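PDB 6NSI: manganese-binding protein from Chlamydia trachomatis, which binds iron(II), manganese(II) and nickel(II) ions, with a preference for iron(II), and delivers them to the permease of an ABC transporter for import into the cytoplasm. Local coordinates for residues Ser1-Cys12 against Arg22-Asp30; Asp100-Arg108 against His168-Tyr178. All blocks are in the same frame, centred on the assembly; numbering follows the deposited sequence.

How the interactions relate
Interaction 1 comes first in sequence: it pairs strands 3-6 and 24-27 in a four-stranded parallel sheet, about 17 Å from the centre of the chain. Interaction 2 closes later, joining residues 100-108 to 168-178 near the chain's middle, where H102 and H168 bind the iron(III) ion. The two centres lie about 23 Å apart, yet the contacts touch, with M10 CE of helix 9-19 packing 3.6 Å from W104 CE2. The side chain of I29, just beyond strand 24-27, lies about 8 Å from those of H36 and D260, the other two metal ligands. The sheet contact thus reaches the surroundings of the metal site through I29 and the M10-W104 packing.

Interaction 1. Residues Ser1-Cys12 against Arg22-Asp30; sequences SIYVLSMNRMIC and RVKNIVLID
K24 crosses the Y3 ring at a slant and ends at S1, on the border of the sheet. Its CB sits 3.6 Å from Y3 CD1. With CG anti to the carbonyl carbon (chi1 -55°), the chain runs on past I2 O at CG and brings CD over the same ring, off-centre, in a CH-pi contact 4.2 Å from the centroid. CE then passes S1 OG, and a bend at chi4 (90°) turns NZ to donate to that hydroxyl oxygen at 2.8 Å. Strands 3-6 and 24-27 run parallel, bonded through K24 N to I2 O, V4 N to K24 O, I26 N to V4 O and S6 N to I26 O. These are the two strands of a beta-alpha-beta unit whose connecting helix is 9-19; strand 24-27 is an edge of the sheet, and strand 54-56 flanks 3-6 on its other side. On the face of L5 and I26, L5 CD1 presses on I26 CG1 at 3.5 Å while CD2 reaches L28 CD1, and helix 44-50 covers the group. On the opposite face, that of V4, N25 and V27, C12 SG of the connecting helix rests 4.0 Å from V27 CB, and a water joins V4 O, S6 OG and N25 OD1; N25 ND2 is held by T19. Past strand 3-6, N8 caps the helix, its OD1 accepting from I11 N. R9, bent at chi2 and chi3, folds back so that NH1 meets D30 OD2 on its syn side, tilted 30° out of the carboxylate plane, at 2.8 Å in a salt bridge, while its NE pairs with D13.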
loop_
_atom_site.group_PDB
_atom_site.type_symbol
_atom_site.label_atom_id
_atom_site.label_comp_id
_atom_site.label_asym_id
_atom_site.label_seq_id
_atom_site.Cartn_x
_atom_site.Cartn_y
_atom_site.Cartn_z
ATOM N N SER A 1 -0.732 29.901 -10.510
ATOM C CA SER A 1 -0.768 28.497 -10.955
ATOM C C SER A 1 0.418 27.659 -10.464
ATOM O O SER A 1 1.428 27.522 -11.167
ATOM C CB SER A 1 -0.838 28.440 -12.476
ATOM O OG SER A 1 -1.409 27.210 -12.887
ATOM N N ILE A 2 0.272 27.087 -9.265
ATOM C CA ILE A 2 1.341 26.356 -8.587
ATOM C C ILE A 2 1.092 24.854 -8.710
ATOM O O ILE A 2 -0.056 24.395 -8.633
ATOM C CB ILE A 2 1.432 26.793 -7.110
ATOM C CG1 ILE A 2 1.523 28.316 -7.007
ATOM C CG2 ILE A 2 2.626 26.161 -6.429
ATOM C CD1 ILE A 2 0.367 28.955 -6.286
ATOM N N TYR A 3 2.165 24.081 -8.903
ATOM C CA TYR A 3 2.087 22.641 -9.145
ATOM C C TYR A 3 2.867 21.873 -8.089
ATOM O O TYR A 3 4.012 22.222 -7.776
ATOM C CB TYR A 3 2.638 22.271 -10.522
ATOM C CG TYR A 3 1.719 22.628 -11.663
ATOM C CD1 TYR A 3 0.631 21.826 -11.978
ATOM C CD2 TYR A 3 1.935 23.779 -12.420
ATOM C CE1 TYR A 3 -0.216 22.156 -13.022
ATOM C CE2 TYR A 3 1.097 24.116 -13.465
ATOM C CZ TYR A 3 0.024 23.301 -13.764
ATOM O OH TYR A 3 -0.815 23.632 -14.804
ATOM N N VAL A 4 2.253 20.811 -7.570
ATOM C CA VAL A 4 2.910 19.867 -6.677
ATOM C C VAL A 4 2.749 18.469 -7.268
ATOM O O VAL A 4 1.659 18.107 -7.729
ATOM C CB VAL A 4 2.336 19.945 -5.251
ATOM C CG1 VAL A 4 2.802 18.745 -4.418
ATOM C CG2 VAL A 4 2.751 21.254 -4.605
ATOM N N LEU A 5 3.832 17.694 -7.272
ATOM C CA LEU A 5 3.869 16.384 -7.915
ATOM C C LEU A 5 3.877 15.279 -6.866
ATOM O O LEU A 5 4.660 15.324 -5.909
ATOM C CB LEU A 5 5.097 16.246 -8.823
ATOM C CG LEU A 5 5.217 14.904 -9.560
ATOM C CD1 LEU A 5 4.020 14.671 -10.448
ATOM C CD2 LEU A 5 6.485 14.763 -10.375
ATOM N N SER A 6 3.003 14.293 -7.046
ATOM C CA SER A 6 3.022 13.068 -6.262
ATOM C C SER A 6 3.354 11.891 -7.173
ATOM O O SER A 6 2.872 11.817 -8.305
ATOM C CB SER A 6 1.678 12.826 -5.572
ATOM O OG SER A 6 1.371 13.851 -4.639
ATOM N N MET A 7 4.163 10.957 -6.667
ATOM C CA MET A 7 4.576 9.830 -7.503
ATOM C C MET A 7 3.392 8.944 -7.895
ATOM O O MET A 7 3.324 8.464 -9.034
ATOM C CB MET A 7 5.652 9.013 -6.789
ATOM C CG MET A 7 7.056 9.598 -6.931
ATOM S SD MET A 7 7.561 9.764 -8.660
ATOM C CE MET A 7 7.355 8.082 -9.238
ATOM N N ASN A 8 2.439 8.731 -6.981
ATOM C CA ASN A 8 1.350 7.775 -7.207
ATOM C C ASN A 8 0.079 8.287 -6.524
ATOM O O ASN A 8 0.087 9.328 -5.855
ATOM C CB ASN A 8 1.742 6.378 -6.708
ATOM C CG ASN A 8 2.031 6.343 -5.202
ATOM O OD1 ASN A 8 1.184 6.714 -4.374
ATOM N ND2 ASN A 8 3.218 5.871 -4.844
ATOM N N ARG A 9 -1.030 7.535 -6.686
ATOM C CA ARG A 9 -2.324 8.020 -6.204
ATOM C C ARG A 9 -2.500 7.843 -4.702
ATOM O O ARG A 9 -3.257 8.596 -4.073
ATOM C CB ARG A 9 -3.465 7.320 -6.934
ATOM C CG ARG A 9 -3.662 7.809 -8.353
ATOM C CD ARG A 9 -4.209 9.232 -8.375
ATOM N NE ARG A 9 -5.488 9.337 -7.685
ATOM C CZ ARG A 9 -6.634 8.867 -8.171
ATOM N NH1 ARG A 9 -6.655 8.268 -9.352
ATOM N NH2 ARG A 9 -7.759 8.992 -7.480
ATOM N N MET A 10 -1.830 6.852 -4.117
ATOM C CA MET A 10 -1.899 6.679 -2.672
ATOM C C MET A 10 -1.340 7.906 -1.963
ATOM O O MET A 10 -1.865 8.333 -0.927
ATOM C CB MET A 10 -1.152 5.407 -2.284
ATOM C CG MET A 10 -1.773 4.155 -2.914
ATOM S SD MET A 10 -1.135 3.775 -4.575
ATOM C CE MET A 10 0.462 3.087 -4.132
ATOM N N ILE A 11 -0.297 8.510 -2.539
ATOM C CA ILE A 11 0.199 9.788 -2.050
ATOM C C ILE A 11 -0.686 10.932 -2.525
ATOM O O ILE A 11 -1.099 11.778 -1.727
ATOM C CB ILE A 11 1.660 9.987 -2.488
ATOM C CG1 ILE A 11 2.545 8.947 -1.813
ATOM C CG2 ILE A 11 2.138 11.389 -2.147
ATOM C CD1 ILE A 11 3.867 8.785 -2.493
ATOM N N CYS A 12 -1.008 10.966 -3.821
ATOM C CA CYS A 12 -1.639 12.157 -4.400
ATOM C C CYS A 12 -2.977 12.481 -3.750
ATOM O O CYS A 12 -3.304 13.656 -3.535
ATOM C CB CYS A 12 -1.833 11.994 -5.905
ATOM S SG CYS A 12 -2.204 13.599 -6.716
ATOM N N ARG A 22 -5.923 25.433 -3.409
ATOM C CA ARG A 22 -4.842 26.411 -3.495
ATOM C C ARG A 22 -3.629 25.940 -4.300
ATOM O O ARG A 22 -2.657 26.700 -4.395
ATOM C CB ARG A 22 -4.419 26.824 -2.083
ATOM C CG ARG A 22 -5.454 27.689 -1.363
ATOM C CD ARG A 22 -5.017 29.147 -1.294
ATOM N NE ARG A 22 -5.732 29.933 -0.283
ATOM C CZ ARG A 22 -5.660 29.722 1.034
ATOM N NH1 ARG A 22 -4.909 28.737 1.520
ATOM N NH2 ARG A 22 -6.350 30.488 1.871
ATOM N N VAL A 23 -3.654 24.744 -4.896
ATOM C CA VAL A 23 -2.548 24.245 -5.707
ATOM C C VAL A 23 -3.096 23.235 -6.708
ATOM O O VAL A 23 -4.196 22.695 -6.542
ATOM C CB VAL A 23 -1.435 23.589 -4.853
ATOM C CG1 VAL A 23 -1.817 22.167 -4.467
ATOM C CG2 VAL A 23 -0.120 23.580 -5.590
ATOM N N LYS A 24 -2.321 22.980 -7.763
ATOM C CA LYS A 24 -2.637 21.935 -8.729
ATOM C C LYS A 24 -1.769 20.716 -8.462
ATOM O O LYS A 24 -0.538 20.792 -8.529
ATOM C CB LYS A 24 -2.461 22.438 -10.160
ATOM C CG LYS A 24 -3.280 23.691 -10.412
ATOM C CD LYS A 24 -2.828 24.492 -11.608
ATOM C CE LYS A 24 -3.860 25.557 -11.929
ATOM N NZ LYS A 24 -3.602 26.840 -11.201
ATOM N N ASN A 25 -2.414 19.600 -8.155
ATOM C CA ASN A 25 -1.721 18.364 -7.845
ATOM C C ASN A 25 -1.676 17.510 -9.095
ATOM O O ASN A 25 -2.703 17.310 -9.750
ATOM C CB ASN A 25 -2.426 17.614 -6.713
ATOM C CG ASN A 25 -2.157 18.229 -5.363
ATOM O OD1 ASN A 25 -1.045 18.133 -4.850
ATOM N ND2 ASN A 25 -3.164 18.898 -4.792
ATOM N N ILE A 26 -0.488 17.026 -9.435
ATOM C CA ILE A 26 -0.335 16.087 -10.531
ATOM C C ILE A 26 0.203 14.780 -9.963
ATOM O O ILE A 26 0.844 14.740 -8.909
ATOM C CB ILE A 26 0.579 16.621 -11.662
ATOM C CG1 ILE A 26 1.817 17.314 -11.095
ATOM C CG2 ILE A 26 -0.192 17.582 -12.557
ATOM C CD1 ILE A 26 2.867 17.681 -12.172
ATOM N N VAL A 27 -0.075 13.700 -10.672
ATOM C CA VAL A 27 0.398 12.386 -10.275
ATOM C C VAL A 27 1.129 11.778 -11.458
ATOM O O VAL A 27 0.660 11.858 -12.598
ATOM C CB VAL A 27 -0.751 11.472 -9.788
ATOM C CG1 VAL A 27 -1.753 11.163 -10.911
ATOM C CG2 VAL A 27 -0.185 10.207 -9.212
ATOM N N LEU A 28 2.311 11.230 -11.193
ATOM C CA LEU A 28 3.110 10.550 -12.239
ATOM C C LEU A 28 2.547 9.185 -12.639
ATOM O O LEU A 28 2.360 8.948 -13.806
ATOM C CB LEU A 28 4.525 10.367 -11.717
ATOM C CG LEU A 28 5.609 10.889 -12.642
ATOM C CD1 LEU A 28 5.460 12.383 -12.812
ATOM C CD2 LEU A 28 6.971 10.531 -12.098
ATOM N N ILE A 29 2.226 8.361 -11.658
ATOM C CA ILE A 29 1.809 6.959 -11.913
ATOM C C ILE A 29 0.355 6.787 -11.490
ATOM O O ILE A 29 0.015 7.121 -10.368
ATOM C CB ILE A 29 2.726 6.006 -11.124
ATOM C CG1 ILE A 29 4.208 6.247 -11.401
ATOM C CG2 ILE A 29 2.331 4.554 -11.317
ATOM C CD1 ILE A 29 5.126 5.466 -10.527
ATOM N N ASP A 30 -0.463 6.335 -12.419
ATOM C CA ASP A 30 -1.855 6.016 -12.133
ATOM C C ASP A 30 -2.295 4.907 -13.078
ATOM O O ASP A 30 -1.573 4.535 -14.014
ATOM C CB ASP A 30 -2.783 7.235 -12.274
ATOM C CG ASP A 30 -4.153 7.016 -11.614
ATOM O OD1 ASP A 30 -4.412 5.901 -11.093
ATOM O OD2 ASP A 30 -4.972 7.960 -11.608
HETATM O O HOH W 1 0.457 16.036 -6.046
HETATM O O HOH W 2 -0.993 5.567 -8.584
#

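Interaction 2. Residues Asp100-Arg108 against His168-Tyr178; sequences DPHIWTDMR and HNAFSYFTRRY. With FE (Fe (III) ion), chain B.
Half of the protein ligands of the iron site come from the metal end of the contact between 100-108 and 168-178: H102 NE2 and H168 NE2 each bind the iron(III) ion at 2.2 Å, their ring planes turned 72° apart, and H36 and D260 complete the set. Second-shell groups hold H102. A170 CA lies over the centre of one ring face, P101 CG over the opposite face, and D100 OD1 takes the ring's ND1-H on its syn side at 2.7 Å. The same oxygen accepts from H102 N on its anti side, closing an Asx turn; both donors are tilted out of the carboxylate plane, from opposite faces. The backbone bond sets the carboxylate, the ND1 bond fixes the ring's rotation, and the carboxylate probably polarises the imidazole. H168 ND1 is held by E229. Helix 172-178 is tied to the other segment by Y173, whose OH donates to a lone pair of D100 O at 2.8 Å while I103 CG2 sits over its ring. A water bridges H102 O, T105 OG1, A170 O and Y173 N. Y178 OH, itself bonded to D147, accepts a hydrogen bond from M107 N, and R108 CB lies over the R177 guanidinium, which pairs with D147.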
loop_
_atom_site.group_PDB
_atom_site.type_symbol
_atom_site.label_atom_id
_atom_site.label_comp_id
_atom_site.label_asym_id
_atom_site.label_seq_id
_atom_site.Cartn_x
_atom_site.Cartn_y
_atom_site.Cartn_z
ATOM N N ASP A 100 10.415 -3.366 2.299
ATOM C CA ASP A 100 9.026 -3.511 1.897
ATOM C C ASP A 100 8.393 -2.130 1.817
ATOM O O ASP A 100 8.172 -1.500 2.872
ATOM C CB ASP A 100 8.265 -4.392 2.879
ATOM C CG ASP A 100 6.857 -4.700 2.414
ATOM O OD1 ASP A 100 6.330 -3.942 1.568
ATOM O OD2 ASP A 100 6.272 -5.711 2.891
ATOM N N PRO A 101 8.038 -1.643 0.628
ATOM C CA PRO A 101 7.522 -0.271 0.494
ATOM C C PRO A 101 6.041 -0.102 0.809
ATOM O O PRO A 101 5.571 1.047 0.845
ATOM C CB PRO A 101 7.789 0.045 -0.981
ATOM C CG PRO A 101 7.622 -1.296 -1.645
ATOM C CD PRO A 101 8.199 -2.301 -0.684
ATOM N N HIS A 102 5.294 -1.187 1.048
ATOM C CA HIS A 102 3.833 -1.125 1.004
ATOM C C HIS A 102 3.205 -0.623 2.294
ATOM O O HIS A 102 2.279 -1.258 2.814
ATOM C CB HIS A 102 3.256 -2.506 0.670
ATOM C CG HIS A 102 3.776 -3.069 -0.617
ATOM N ND1 HIS A 102 4.894 -3.878 -0.682
ATOM C CD2 HIS A 102 3.328 -2.946 -1.892
ATOM C CE1 HIS A 102 5.111 -4.225 -1.941
ATOM N NE2 HIS A 102 4.173 -3.678 -2.692
ATOM N N ILE A 103 3.659 0.528 2.805
ATOM C CA ILE A 103 3.146 0.998 4.095
ATOM C C ILE A 103 1.756 1.615 4.009
ATOM O O ILE A 103 1.124 1.832 5.051
ATOM C CB ILE A 103 4.119 2.012 4.733
ATOM C CG1 ILE A 103 4.398 3.179 3.777
ATOM C CG2 ILE A 103 5.422 1.312 5.170
ATOM C CD1 ILE A 103 5.248 4.339 4.394
ATOM N N TRP A 104 1.251 1.907 2.808
ATOM C CA TRP A 104 -0.047 2.564 2.675
ATOM C C TRP A 104 -1.230 1.638 2.943
ATOM O O TRP A 104 -2.376 2.105 2.900
ATOM C CB TRP A 104 -0.197 3.180 1.278
ATOM C CG TRP A 104 -0.051 2.144 0.180
ATOM C CD1 TRP A 104 -1.035 1.341 -0.337
ATOM C CD2 TRP A 104 1.155 1.790 -0.504
ATOM N NE1 TRP A 104 -0.511 0.510 -1.316
ATOM C CE2 TRP A 104 0.827 0.771 -1.440
ATOM C CE3 TRP A 104 2.477 2.243 -0.433
ATOM C CZ2 TRP A 104 1.779 0.201 -2.286
ATOM C CZ3 TRP A 104 3.420 1.675 -1.277
ATOM C CH2 TRP A 104 3.067 0.663 -2.191
ATOM N N THR A 105 -1.004 0.347 3.198
ATOM C CA THR A 105 -2.092 -0.528 3.622
ATOM C C THR A 105 -2.285 -0.534 5.129
ATOM O O THR A 105 -3.247 -1.143 5.611
ATOM C CB THR A 105 -1.856 -1.970 3.168
ATOM O OG1 THR A 105 -0.758 -2.529 3.907
ATOM C CG2 THR A 105 -1.556 -2.029 1.646
ATOM N N ASP A 106 -1.376 0.082 5.880
ATOM C CA ASP A 106 -1.512 0.226 7.321
ATOM C C ASP A 106 -1.927 1.679 7.557
ATOM O O ASP A 106 -1.117 2.599 7.399
ATOM C CB ASP A 106 -0.199 -0.153 8.011
ATOM C CG ASP A 106 -0.210 0.107 9.527
ATOM O OD1 ASP A 106 -0.983 0.974 9.992
ATOM O OD2 ASP A 106 0.588 -0.542 10.251
ATOM N N MET A 107 -3.201 1.880 7.905
ATOM C CA MET A 107 -3.776 3.222 7.984
ATOM C C MET A 107 -3.176 4.057 9.114
ATOM O O MET A 107 -3.219 5.288 9.046
ATOM C CB MET A 107 -5.298 3.117 8.128
ATOM C CG MET A 107 -6.053 4.462 8.079
ATOM S SD MET A 107 -5.927 5.394 6.527
ATOM C CE MET A 107 -6.569 4.254 5.294
ATOM N N ARG A 108 -2.607 3.431 10.144
ATOM C CA ARG A 108 -1.898 4.225 11.146
ATOM C C ARG A 108 -0.576 4.743 10.595
ATOM O O ARG A 108 -0.214 5.909 10.809
ATOM C CB ARG A 108 -1.657 3.408 12.409
ATOM C CG ARG A 108 -0.906 4.182 13.486
ATOM C CD ARG A 108 -0.202 3.243 14.451
ATOM N NE ARG A 108 1.054 2.730 13.904
ATOM C CZ ARG A 108 2.181 3.432 13.815
ATOM N NH1 ARG A 108 2.218 4.695 14.241
ATOM N NH2 ARG A 108 3.272 2.871 13.298
ATOM N N HIS A 168 0.929 -10.821 -4.881
ATOM C CA HIS A 168 2.290 -10.568 -4.418
ATOM C C HIS A 168 2.244 -10.049 -2.988
ATOM O O HIS A 168 1.174 -9.891 -2.396
ATOM C CB HIS A 168 3.080 -9.634 -5.364
ATOM C CG HIS A 168 2.777 -8.162 -5.255
ATOM N ND1 HIS A 168 1.542 -7.619 -5.565
ATOM C CD2 HIS A 168 3.596 -7.108 -5.001
ATOM C CE1 HIS A 168 1.602 -6.301 -5.450
ATOM N NE2 HIS A 168 2.833 -5.967 -5.111
ATOM N N ASN A 169 3.438 -9.820 -2.445
ATOM C CA ASN A 169 3.637 -9.473 -1.037
ATOM C C ASN A 169 3.472 -7.961 -0.852
ATOM O O ASN A 169 4.420 -7.213 -0.633
ATOM C CB ASN A 169 5.008 -9.959 -0.568
ATOM C CG ASN A 169 5.218 -9.754 0.911
ATOM O OD1 ASN A 169 4.258 -9.519 1.655
ATOM N ND2 ASN A 169 6.477 -9.814 1.353
ATOM N N ALA A 170 2.217 -7.524 -0.942
ATOM C CA ALA A 170 1.855 -6.129 -0.757
ATOM C C ALA A 170 1.094 -5.875 0.537
ATOM O O ALA A 170 0.827 -4.713 0.857
ATOM C CB ALA A 170 1.004 -5.632 -1.938
ATOM N N PHE A 171 0.747 -6.919 1.292
ATOM C CA PHE A 171 -0.095 -6.762 2.472
ATOM C C PHE A 171 0.597 -7.213 3.760
ATOM O O PHE A 171 -0.072 -7.555 4.745
ATOM C CB PHE A 171 -1.417 -7.501 2.264
ATOM C CG PHE A 171 -2.204 -6.990 1.070
ATOM C CD1 PHE A 171 -2.049 -7.572 -0.184
ATOM C CD2 PHE A 171 -3.080 -5.918 1.206
ATOM C CE1 PHE A 171 -2.768 -7.103 -1.284
ATOM C CE2 PHE A 171 -3.805 -5.436 0.111
ATOM C CZ PHE A 171 -3.656 -6.034 -1.132
ATOM N N SER A 172 1.934 -7.194 3.790
ATOM C CA SER A 172 2.613 -7.575 5.028
ATOM C C SER A 172 2.321 -6.592 6.163
ATOM O O SER A 172 2.093 -7.010 7.307
ATOM C CB SER A 172 4.121 -7.704 4.796
ATOM O OG SER A 172 4.417 -8.933 4.150
ATOM N N TYR A 173 2.342 -5.282 5.887
ATOM C CA TYR A 173 2.023 -4.316 6.943
ATOM C C TYR A 173 0.578 -4.461 7.405
ATOM O O TYR A 173 0.290 -4.443 8.610
ATOM C CB TYR A 173 2.287 -2.891 6.457
ATOM C CG TYR A 173 3.750 -2.620 6.221
ATOM C CD1 TYR A 173 4.294 -2.717 4.942
ATOM C CD2 TYR A 173 4.586 -2.272 7.269
ATOM C CE1 TYR A 173 5.633 -2.466 4.715
ATOM C CE2 TYR A 173 5.926 -2.032 7.060
ATOM C CZ TYR A 173 6.450 -2.122 5.784
ATOM O OH TYR A 173 7.790 -1.876 5.571
ATOM N N PHE A 174 -0.344 -4.556 6.445
ATOM C CA PHE A 174 -1.749 -4.826 6.715
ATOM C C PHE A 174 -1.911 -6.031 7.637
ATOM O O PHE A 174 -2.652 -5.989 8.631
ATOM C CB PHE A 174 -2.441 -5.057 5.354
ATOM C CG PHE A 174 -3.918 -5.318 5.427
ATOM C CD1 PHE A 174 -4.411 -6.612 5.637
ATOM C CD2 PHE A 174 -4.817 -4.281 5.224
ATOM C CE1 PHE A 174 -5.763 -6.849 5.684
ATOM C CE2 PHE A 174 -6.179 -4.504 5.269
ATOM C CZ PHE A 174 -6.657 -5.795 5.488
ATOM N N THR A 175 -1.232 -7.127 7.298
ATOM C CA THR A 175 -1.379 -8.380 8.030
ATOM C C THR A 175 -0.839 -8.258 9.451
ATOM O O THR A 175 -1.447 -8.759 10.404
ATOM C CB THR A 175 -0.629 -9.483 7.282
ATOM O OG1 THR A 175 -1.226 -9.695 5.980
ATOM C CG2 THR A 175 -0.617 -10.774 8.105
ATOM N N ARG A 176 0.328 -7.632 9.594
ATOM C CA ARG A 176 0.939 -7.442 10.907
ATOM C C ARG A 176 0.055 -6.579 11.813
ATOM O O ARG A 176 -0.100 -6.873 13.006
ATOM C CB ARG A 176 2.331 -6.815 10.727
ATOM C CG ARG A 176 3.233 -6.833 11.984
ATOM C CD ARG A 176 4.557 -6.060 11.757
ATOM N NE ARG A 176 4.327 -4.651 11.418
ATOM C CZ ARG A 176 5.288 -3.730 11.243
ATOM N NH1 ARG A 176 6.576 -4.061 11.362
ATOM N NH2 ARG A 176 4.962 -2.465 10.949
ATOM N N ARG A 177 -0.547 -5.518 11.262
ATOM C CA ARG A 177 -1.395 -4.644 12.069
ATOM C C ARG A 177 -2.749 -5.274 12.378
ATOM O O ARG A 177 -3.164 -5.315 13.539
ATOM C CB ARG A 177 -1.612 -3.291 11.380
ATOM C CG ARG A 177 -2.590 -2.403 12.211
ATOM C CD ARG A 177 -2.416 -0.924 11.961
ATOM N NE ARG A 177 -3.174 -0.068 12.882
ATOM C CZ ARG A 177 -2.696 0.401 14.041
ATOM N NH1 ARG A 177 -1.469 0.080 14.447
ATOM N NH2 ARG A 177 -3.440 1.202 14.808
ATOM N N TYR A 178 -3.465 -5.744 11.350
ATOM C CA TYR A 178 -4.895 -6.020 11.471
ATOM C C TYR A 178 -5.243 -7.484 11.637
ATOM O O TYR A 178 -6.365 -7.789 12.055
ATOM C CB TYR A 178 -5.657 -5.528 10.234
ATOM C CG TYR A 178 -5.562 -4.044 10.011
ATOM C CD1 TYR A 178 -6.067 -3.146 10.950
ATOM C CD2 TYR A 178 -4.954 -3.543 8.865
ATOM C CE1 TYR A 178 -5.972 -1.778 10.748
ATOM C CE2 TYR A 178 -4.858 -2.190 8.645
ATOM C CZ TYR A 178 -5.374 -1.304 9.584
ATOM O OH TYR A 178 -5.261 0.055 9.351
HETATM FE FE FE B . 3.700 -3.914 -4.815
HETATM O O HOH W 3 7.458 -7.905 3.856
HETATM O O HOH W 4 1.519 -3.959 3.133
HETATM O O HOH W 5 2.013 -2.791 10.283
HETATM O O HOH W 6 1.244 0.030 12.589
#